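Thiamine pyrophosphokinase (Saccharomyces cerevisiae, PDB 1IG0) catalyses the transfer of pyrophosphate from ATP to thiamine, yielding thiamine diphosphate and AMP, and is the only yeast enzyme able to make this cofactor. Local coordinates at residues E29-N34 with Y56-L61. Sequence-based numbering, arbitrary orientation.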
# COMPACT_ATOMS: atom_id res chain seq x y z
N GLU B 29 -4.27 -11.52 19.80
CA GLU B 29 -2.88 -11.82 20.10
C GLU B 29 -1.91 -11.04 19.23
O GLU B 29 -0.72 -10.94 19.56
CB GLU B 29 -2.64 -13.33 19.96
CG GLU B 29 -3.70 -14.17 20.66
CD GLU B 29 -3.38 -15.65 20.65
OE1 GLU B 29 -3.07 -16.19 19.57
OE2 GLU B 29 -3.47 -16.27 21.73
N LEU B 30 -2.40 -10.49 18.13
CA LEU B 30 -1.56 -9.70 17.23
C LEU B 30 -1.21 -8.38 17.92
O LEU B 30 -0.17 -7.78 17.64
CB LEU B 30 -2.30 -9.40 15.92
CG LEU B 30 -2.62 -10.57 14.99
CD1 LEU B 30 -3.54 -10.10 13.88
CD2 LEU B 30 -1.33 -11.15 14.41
N ILE B 31 -2.09 -7.94 18.81
CA ILE B 31 -1.91 -6.69 19.54
C ILE B 31 -1.50 -6.92 20.99
O ILE B 31 -0.68 -6.18 21.54
CB ILE B 31 -3.21 -5.87 19.53
CG1 ILE B 31 -3.64 -5.59 18.09
CG2 ILE B 31 -3.01 -4.56 20.29
CD1 ILE B 31 -5.02 -4.97 17.97
N HIS B 32 -2.07 -7.95 21.61
CA HIS B 32 -1.77 -8.28 23.00
C HIS B 32 -0.88 -9.52 23.07
O HIS B 32 -1.37 -10.65 23.03
CB HIS B 32 -3.08 -8.49 23.77
CG HIS B 32 -2.91 -8.69 25.24
ND1 HIS B 32 -3.92 -8.42 26.15
CD2 HIS B 32 -1.86 -9.15 25.97
CE1 HIS B 32 -3.50 -8.70 27.37
NE2 HIS B 32 -2.26 -9.15 27.29
N PRO B 33 0.44 -9.32 23.17
CA PRO B 33 1.43 -10.40 23.25
C PRO B 33 1.13 -11.41 24.35
O PRO B 33 0.54 -11.06 25.38
CB PRO B 33 2.74 -9.65 23.51
CG PRO B 33 2.51 -8.33 22.84
CD PRO B 33 1.10 -8.01 23.25
N ASN B 34 1.53 -12.66 24.14
CA ASN B 34 1.30 -13.70 25.13
C ASN B 34 2.34 -13.56 26.24
O ASN B 34 3.46 -13.11 26.00
CB ASN B 34 1.38 -15.08 24.48
CG ASN B 34 0.34 -15.28 23.39
OD1 ASN B 34 -0.84 -15.01 23.60
ND2 ASN B 34 0.78 -15.75 22.23
N TYR B 56 -1.48 4.27 24.63
CA TYR B 56 -1.06 4.01 26.00
C TYR B 56 -1.13 2.52 26.32
O TYR B 56 -0.24 1.96 26.96
CB TYR B 56 -1.96 4.77 26.98
CG TYR B 56 -2.02 6.26 26.78
CD1 TYR B 56 -3.14 6.99 27.17
CD2 TYR B 56 -0.95 6.96 26.20
CE1 TYR B 56 -3.21 8.37 27.00
CE2 TYR B 56 -1.01 8.34 26.03
CZ TYR B 56 -2.14 9.04 26.43
OH TYR B 56 -2.20 10.40 26.25
N LYS B 57 -2.21 1.89 25.87
CA LYS B 57 -2.43 0.47 26.12
C LYS B 57 -1.45 -0.42 25.37
O LYS B 57 -0.86 -1.33 25.95
CB LYS B 57 -3.87 0.09 25.73
CG LYS B 57 -4.23 -1.35 26.06
CD LYS B 57 -4.04 -1.63 27.54
CE LYS B 57 -4.44 -3.05 27.90
NZ LYS B 57 -4.24 -3.32 29.35
N ILE B 58 -1.29 -0.17 24.08
CA ILE B 58 -0.37 -0.96 23.26
C ILE B 58 1.06 -0.79 23.76
O ILE B 58 1.86 -1.72 23.70
CB ILE B 58 -0.46 -0.53 21.78
CG1 ILE B 58 -1.81 -0.98 21.20
CG2 ILE B 58 0.70 -1.12 20.99
CD1 ILE B 58 -2.06 -0.50 19.79
N TRP B 59 1.37 0.40 24.26
CA TRP B 59 2.71 0.66 24.78
C TRP B 59 2.92 -0.18 26.04
O TRP B 59 3.97 -0.81 26.21
CB TRP B 59 2.86 2.15 25.10
CG TRP B 59 4.23 2.53 25.60
CD1 TRP B 59 4.75 2.30 26.84
CD2 TRP B 59 5.25 3.22 24.85
NE1 TRP B 59 6.03 2.80 26.91
CE2 TRP B 59 6.36 3.36 25.71
CE3 TRP B 59 5.33 3.71 23.55
CZ2 TRP B 59 7.54 3.99 25.30
CZ3 TRP B 59 6.50 4.34 23.14
CH2 TRP B 59 7.60 4.47 24.02
N LYS B 60 1.92 -0.20 26.91
CA LYS B 60 2.00 -0.96 28.15
C LYS B 60 2.03 -2.47 27.88
O LYS B 60 2.61 -3.23 28.64
CB LYS B 60 0.81 -0.62 29.05
CG LYS B 60 0.88 -1.22 30.44
CD LYS B 60 -0.28 -0.75 31.31
CE LYS B 60 -0.13 -1.24 32.75
NZ LYS B 60 -0.08 -2.73 32.84
N LEU B 61 1.39 -2.89 26.79
CA LEU B 61 1.33 -4.30 26.43
C LEU B 61 2.60 -4.84 25.78
O LEU B 61 2.74 -6.05 25.60
CB LEU B 61 0.14 -4.56 25.50
CG LEU B 61 -1.24 -4.54 26.14
CD1 LEU B 61 -2.31 -4.69 25.06
CD2 LEU B 61 -1.35 -5.66 27.16
O HOH W 1 1.18 -8.08 26.90
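L61 lays its methyl CD2 over the centre of the H32 imidazole, 3.6 Å from the ring centroid and only 9° off the ring normal, a CH-pi contact in which a branched aliphatic tip, crossing the histidine at about a right angle, suits a flat, polarisable face. With H32 CG anti to the backbone N (chi1 -174°), the ring is carried to where L61 CD1 also lies 4.0 Å from H32 CG. An alanine in place of this histidine would remove the ring and is likely to leave L61 CD2 without its aromatic face and L319 O without the weak hydrogen bond from ND1. On this more open side a water donates to L61 O, 2.9 Å from its oxygen, and only weakly to P33 O.

The buried side is closely packed: I31 CG2 rests 3.9 Å from I58 CG1, beta-branched chains filling the apolar interior. The compact ring of P33, its CB directed toward the helix, fits CD against L61 CB at 4.2 Å.

The loop between strands 23-26 and 38-43 thus packs on helix 52-61, while I31 and I58 both touch M221 of strand 216-221 and P33 meets strands 38-43 and 184-189 of the large mixed sheet.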